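Local coordinates for protein UDP-N-Acetylenolpyruvylglucosamine Reductase (PDB 2GQT) that catalyses the NADPH-dependent, FAD-linked reduction of UDP-N-acetylenolpyruvylglucosamine to UDP-N-acetylmuramate, a step in building the bacterial cell wall peptidoglycan, at residues 21-34 / 55-69. Numbering follows the deposited sequence.
Sequences GPAELWTVETREEL and DEGVPERVIRLAGEF
Thr27 OG1 accepts two bonds from Arg64, 2.7 Å from NH2 and 3.0 Å from NE. The hydroxyl oxygen lies at the edge of the guanidinium, in its plane. A bend at chi3 (-44°) turns the arginine side chain back to this hydroxyl. Leu25 CD2 sits over one guanidinium face, toward its rim, 3.3 Å from Arg64 NE. A methionine in place of Arg64 would probably leave Thr27 OG1 without its two donors and Leu25 without the flat group it packs on. The other side of the sheet carries a cation-pi stack. The Arg61 chain runs extended over Trp26, and its guanidinium lies on the ring with the planes 19° apart and centres 4.0 Å apart. Trp26 NE1 donates to Glu24 OE1 at 2.8 Å, which holds the indole. A water joins that same oxygen to Arg61 NE, and Arg61 NH1 reaches Ala37 O. Strands 22-28 and 61-65 are parallel neighbours inside a four-stranded mixed sheet of the FAD-binding domain. Their ladder includes Trp26 N to Val62 O (2.7 Å) and Val28 N to Arg64 O (2.9 Å). Beyond the strands, Glu68 N donates to Glu29 O. Val28 CG1 meets Phe69 CE1 at 3.6 Å. Leu34, from the helix that Thr30 N-caps, packs on Ile63 and Leu65, and Leu65 also touches the bound FAD.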
loop_
_atom_site.group_PDB
_atom_site.type_symbol
_atom_site.label_atom_id
_atom_site.label_comp_id
_atom_site.label_asym_id
_atom_site.label_seq_id
_atom_site.Cartn_x
_atom_site.Cartn_y
_atom_site.Cartn_z
ATOM N N GLY A 21 -7.496 1.374 -15.969
ATOM C CA GLY A 21 -7.356 1.089 -17.385
ATOM C C GLY A 21 -6.048 0.424 -17.769
ATOM O O GLY A 21 -5.320 -0.111 -16.905
ATOM N N PRO A 22 -5.742 0.432 -19.084
ATOM C CA PRO A 22 -4.601 -0.307 -19.640
ATOM C C PRO A 22 -3.228 0.174 -19.189
ATOM O O PRO A 22 -3.013 1.368 -18.980
ATOM C CB PRO A 22 -4.738 -0.096 -21.159
ATOM C CG PRO A 22 -6.109 0.393 -21.373
ATOM C CD PRO A 22 -6.502 1.130 -20.137
ATOM N N ALA A 23 -2.309 -0.777 -19.042
ATOM C CA ALA A 23 -0.915 -0.486 -18.741
ATOM C C ALA A 23 -0.030 -1.622 -19.230
ATOM O O ALA A 23 -0.480 -2.772 -19.354
ATOM C CB ALA A 23 -0.711 -0.265 -17.245
ATOM N N GLU A 24 1.224 -1.283 -19.505
ATOM C CA GLU A 24 2.232 -2.259 -19.883
ATOM C C GLU A 24 2.986 -2.676 -18.630
ATOM O O GLU A 24 3.743 -1.889 -18.062
ATOM C CB GLU A 24 3.184 -1.657 -20.911
ATOM C CG GLU A 24 4.226 -2.619 -21.437
ATOM C CD GLU A 24 5.126 -1.967 -22.468
ATOM O OE1 GLU A 24 6.217 -1.499 -22.098
ATOM O OE2 GLU A 24 4.726 -1.894 -23.643
ATOM N N LEU A 25 2.769 -3.922 -18.216
ATOM C CA LEU A 25 3.324 -4.435 -16.973
ATOM C C LEU A 25 4.617 -5.201 -17.215
ATOM O O LEU A 25 4.631 -6.180 -17.955
ATOM C CB LEU A 25 2.297 -5.327 -16.271
ATOM C CG LEU A 25 2.609 -5.831 -14.862
ATOM C CD1 LEU A 25 2.638 -4.676 -13.869
ATOM C CD2 LEU A 25 1.564 -6.849 -14.463
ATOM N N TRP A 26 5.684 -4.768 -16.551
ATOM C CA TRP A 26 6.985 -5.427 -16.572
ATOM C C TRP A 26 7.200 -6.151 -15.246
ATOM O O TRP A 26 7.301 -5.507 -14.204
ATOM C CB TRP A 26 8.080 -4.369 -16.743
ATOM C CG TRP A 26 8.115 -3.747 -18.097
ATOM C CD1 TRP A 26 7.125 -3.037 -18.704
ATOM C CD2 TRP A 26 9.209 -3.782 -19.018
ATOM N NE1 TRP A 26 7.528 -2.638 -19.962
ATOM C CE2 TRP A 26 8.806 -3.081 -20.174
ATOM C CE3 TRP A 26 10.491 -4.340 -18.979
ATOM C CZ2 TRP A 26 9.640 -2.926 -21.286
ATOM C CZ3 TRP A 26 11.321 -4.189 -20.087
ATOM C CH2 TRP A 26 10.892 -3.485 -21.220
ATOM N N THR A 27 7.259 -7.481 -15.275
ATOM C CA THR A 27 7.494 -8.263 -14.063
ATOM C C THR A 27 8.973 -8.621 -14.003
ATOM O O THR A 27 9.476 -9.370 -14.844
ATOM C CB THR A 27 6.590 -9.515 -14.010
ATOM O OG1 THR A 27 5.223 -9.105 -14.111
ATOM C CG2 THR A 27 6.779 -10.261 -12.702
ATOM N N VAL A 28 9.658 -8.043 -13.020
ATOM C CA VAL A 28 11.113 -8.109 -12.871
ATOM C C VAL A 28 11.481 -9.145 -11.814
ATOM O O VAL A 28 10.940 -9.109 -10.715
ATOM C CB VAL A 28 11.662 -6.711 -12.435
ATOM C CG1 VAL A 28 13.096 -6.809 -11.932
ATOM C CG2 VAL A 28 11.555 -5.712 -13.587
ATOM N N GLU A 29 12.414 -10.042 -12.135
ATOM C CA GLU A 29 12.830 -11.089 -11.200
ATOM C C GLU A 29 14.276 -10.988 -10.727
ATOM O O GLU A 29 14.664 -11.671 -9.778
ATOM C CB GLU A 29 12.612 -12.466 -11.822
ATOM C CG GLU A 29 11.151 -12.826 -12.016
ATOM C CD GLU A 29 10.960 -14.256 -12.483
ATOM O OE1 GLU A 29 11.929 -14.861 -12.989
ATOM O OE2 GLU A 29 9.834 -14.772 -12.351
ATOM N N THR A 30 15.068 -10.148 -11.384
ATOM C CA THR A 30 16.502 -10.066 -11.111
ATOM C C THR A 30 16.985 -8.624 -11.135
ATOM O O THR A 30 16.318 -7.736 -11.669
ATOM C CB THR A 30 17.341 -10.848 -12.153
ATOM O OG1 THR A 30 17.267 -10.182 -13.417
ATOM C CG2 THR A 30 16.849 -12.288 -12.303
ATOM N N ARG A 31 18.172 -8.401 -10.584
ATOM C CA ARG A 31 18.760 -7.065 -10.582
ATOM C C ARG A 31 18.991 -6.574 -12.011
ATOM O O ARG A 31 18.735 -5.410 -12.321
ATOM C CB ARG A 31 20.058 -7.032 -9.773
ATOM C CG ARG A 31 19.902 -7.428 -8.303
ATOM C CD ARG A 31 21.090 -6.966 -7.474
ATOM N NE ARG A 31 22.301 -6.872 -8.287
ATOM C CZ ARG A 31 23.399 -6.205 -7.949
ATOM N NH1 ARG A 31 23.477 -5.558 -6.792
ATOM N NH2 ARG A 31 24.427 -6.188 -8.782
ATOM N N GLU A 32 19.446 -7.472 -12.887
ATOM C CA GLU A 32 19.660 -7.129 -14.296
ATOM C C GLU A 32 18.362 -6.796 -15.031
ATOM O O GLU A 32 18.324 -5.876 -15.847
ATOM C CB GLU A 32 20.444 -8.229 -15.027
ATOM C CG GLU A 32 21.922 -8.291 -14.653
ATOM C CD GLU A 32 22.630 -6.957 -14.845
ATOM O OE1 GLU A 32 22.511 -6.361 -15.939
ATOM O OE2 GLU A 32 23.299 -6.501 -13.895
ATOM N N GLU A 33 17.297 -7.534 -14.727
ATOM C CA GLU A 33 15.989 -7.245 -15.302
ATOM C C GLU A 33 15.468 -5.889 -14.812
ATOM O O GLU A 33 14.888 -5.137 -15.588
ATOM C CB GLU A 33 14.994 -8.373 -15.004
ATOM C CG GLU A 33 15.239 -9.643 -15.842
ATOM C CD GLU A 33 14.339 -10.810 -15.460
ATOM O OE1 GLU A 33 14.536 -11.927 -15.990
ATOM O OE2 GLU A 33 13.431 -10.624 -14.628
ATOM N N LEU A 34 15.702 -5.569 -13.539
ATOM C CA LEU A 34 15.334 -4.247 -13.003
ATOM C C LEU A 34 16.080 -3.111 -13.709
ATOM O O LEU A 34 15.476 -2.093 -14.050
ATOM C CB LEU A 34 15.558 -4.169 -11.492
ATOM C CG LEU A 34 15.029 -2.887 -10.833
ATOM C CD1 LEU A 34 13.534 -2.694 -11.090
ATOM C CD2 LEU A 34 15.325 -2.891 -9.352
ATOM N N ASP A 55 -9.579 5.336 -15.632
ATOM C CA ASP A 55 -10.063 4.407 -16.638
ATOM C C ASP A 55 -9.198 4.407 -17.892
ATOM O O ASP A 55 -9.198 3.428 -18.630
ATOM C CB ASP A 55 -11.523 4.721 -16.967
ATOM C CG ASP A 55 -12.438 4.580 -15.755
ATOM O OD1 ASP A 55 -12.374 3.525 -15.078
ATOM O OD2 ASP A 55 -13.215 5.527 -15.470
ATOM N N GLU A 56 -8.434 5.478 -18.106
ATOM C CA GLU A 56 -7.512 5.567 -19.246
ATOM C C GLU A 56 -6.176 4.845 -19.012
ATOM O O GLU A 56 -5.374 4.699 -19.936
ATOM C CB GLU A 56 -7.272 7.031 -19.669
ATOM C CG GLU A 56 -6.601 7.936 -18.620
ATOM C CD GLU A 56 -7.595 8.770 -17.828
ATOM O OE1 GLU A 56 -7.302 9.964 -17.585
ATOM O OE2 GLU A 56 -8.663 8.237 -17.458
ATOM N N GLY A 57 -5.942 4.389 -17.782
ATOM C CA GLY A 57 -4.685 3.723 -17.433
ATOM C C GLY A 57 -3.492 4.666 -17.437
ATOM O O GLY A 57 -3.648 5.882 -17.275
ATOM N N VAL A 58 -2.294 4.109 -17.619
ATOM C CA VAL A 58 -1.049 4.894 -17.619
ATOM C C VAL A 58 -0.157 4.512 -18.799
ATOM O O VAL A 58 -0.176 3.360 -19.237
ATOM C CB VAL A 58 -0.247 4.750 -16.292
ATOM C CG1 VAL A 58 -1.073 5.204 -15.092
ATOM C CG2 VAL A 58 0.242 3.315 -16.088
ATOM N N PRO A 59 0.614 5.481 -19.334
ATOM C CA PRO A 59 1.484 5.188 -20.473
ATOM C C PRO A 59 2.878 4.650 -20.133
ATOM O O PRO A 59 3.539 4.078 -21.005
ATOM C CB PRO A 59 1.596 6.547 -21.172
ATOM C CG PRO A 59 1.534 7.526 -20.057
ATOM C CD PRO A 59 0.659 6.912 -18.970
ATOM N N GLU A 60 3.316 4.820 -18.887
ATOM C CA GLU A 60 4.662 4.418 -18.488
ATOM C C GLU A 60 4.753 2.907 -18.303
ATOM O O GLU A 60 3.731 2.218 -18.200
ATOM C CB GLU A 60 5.090 5.115 -17.191
ATOM C CG GLU A 60 5.153 6.637 -17.259
ATOM C CD GLU A 60 3.817 7.313 -17.021
ATOM O OE1 GLU A 60 2.848 6.642 -16.597
ATOM O OE2 GLU A 60 3.739 8.538 -17.260
ATOM N N ARG A 61 5.980 2.397 -18.263
ATOM C CA ARG A 61 6.212 1.016 -17.872
ATOM C C ARG A 61 5.803 0.881 -16.412
ATOM O O ARG A 61 6.201 1.698 -15.583
ATOM C CB ARG A 61 7.681 0.658 -18.030
ATOM C CG ARG A 61 8.191 0.742 -19.457
ATOM C CD ARG A 61 9.644 0.337 -19.503
ATOM N NE ARG A 61 10.156 0.320 -20.870
ATOM C CZ ARG A 61 11.401 -0.012 -21.199
ATOM N NH1 ARG A 61 12.279 -0.348 -20.262
ATOM N NH2 ARG A 61 11.768 -0.003 -22.474
ATOM N N VAL A 62 4.980 -0.122 -16.117
ATOM C CA VAL A 62 4.580 -0.389 -14.738
ATOM C C VAL A 62 5.346 -1.626 -14.272
ATOM O O VAL A 62 5.183 -2.710 -14.828
ATOM C CB VAL A 62 3.050 -0.565 -14.608
ATOM C CG1 VAL A 62 2.676 -0.879 -13.176
ATOM C CG2 VAL A 62 2.341 0.709 -15.047
ATOM N N ILE A 63 6.207 -1.443 -13.277
ATOM C CA ILE A 63 7.116 -2.478 -12.812
ATOM C C ILE A 63 6.575 -3.171 -11.563
ATOM O O ILE A 63 6.170 -2.510 -10.596
ATOM C CB ILE A 63 8.508 -1.890 -12.517
ATOM C CG1 ILE A 63 9.134 -1.328 -13.799
ATOM C CG2 ILE A 63 9.420 -2.937 -11.892
ATOM C CD1 ILE A 63 10.412 -0.560 -13.579
ATOM N N ARG A 64 6.556 -4.501 -11.617
ATOM C CA ARG A 64 6.250 -5.368 -10.473
ATOM C C ARG A 64 7.518 -6.119 -10.111
ATOM O O ARG A 64 8.195 -6.661 -10.990
ATOM C CB ARG A 64 5.195 -6.414 -10.855
ATOM C CG ARG A 64 3.783 -5.928 -11.004
ATOM C CD ARG A 64 2.843 -7.120 -11.090
ATOM N NE ARG A 64 3.305 -8.208 -11.962
ATOM C CZ ARG A 64 2.694 -9.383 -12.051
ATOM N NH1 ARG A 64 1.607 -9.618 -11.322
ATOM N NH2 ARG A 64 3.153 -10.322 -12.865
ATOM N N LEU A 65 7.814 -6.190 -8.819
ATOM C CA LEU A 65 8.986 -6.899 -8.332
ATOM C C LEU A 65 8.622 -8.299 -7.895
ATOM O O LEU A 65 7.800 -8.486 -6.994
ATOM C CB LEU A 65 9.611 -6.139 -7.167
ATOM C CG LEU A 65 10.036 -4.692 -7.417
ATOM C CD1 LEU A 65 10.490 -4.084 -6.110
ATOM C CD2 LEU A 65 11.131 -4.594 -8.476
ATOM N N ALA A 66 9.234 -9.275 -8.548
ATOM C CA ALA A 66 9.001 -10.675 -8.224
ATOM C C ALA A 66 10.351 -11.390 -8.127
ATOM O O ALA A 66 11.366 -10.744 -7.879
ATOM C CB ALA A 66 8.082 -11.307 -9.271
ATOM N N GLY A 67 10.375 -12.714 -8.296
ATOM C CA GLY A 67 11.637 -13.459 -8.276
ATOM C C GLY A 67 12.431 -13.206 -7.009
ATOM O O GLY A 67 11.918 -13.363 -5.906
ATOM N N GLU A 68 13.682 -12.785 -7.160
ATOM C CA GLU A 68 14.544 -12.557 -6.003
ATOM C C GLU A 68 13.988 -11.478 -5.067
ATOM O O GLU A 68 14.302 -11.456 -3.869
ATOM C CB GLU A 68 15.963 -12.198 -6.443
ATOM C CG GLU A 68 16.122 -10.794 -7.002
ATOM C CD GLU A 68 17.567 -10.432 -7.250
ATOM O OE1 GLU A 68 18.163 -11.002 -8.182
ATOM O OE2 GLU A 68 18.097 -9.564 -6.526
ATOM N N PHE A 69 13.136 -10.605 -5.604
ATOM C CA PHE A 69 12.546 -9.525 -4.808
ATOM C C PHE A 69 11.380 -9.989 -3.934
ATOM O O PHE A 69 10.854 -9.204 -3.161
ATOM C CB PHE A 69 12.147 -8.350 -5.703
ATOM C CG PHE A 69 13.283 -7.815 -6.527
ATOM C CD1 PHE A 69 13.334 -8.061 -7.890
ATOM C CD2 PHE A 69 14.317 -7.098 -5.936
ATOM C CE1 PHE A 69 14.391 -7.584 -8.664
ATOM C CE2 PHE A 69 15.379 -6.619 -6.701
ATOM C CZ PHE A 69 15.416 -6.873 -8.062
HETATM O O HOH W 1 1.732 1.514 -19.756
HETATM O O HOH W 2 8.054 0.259 -22.911
#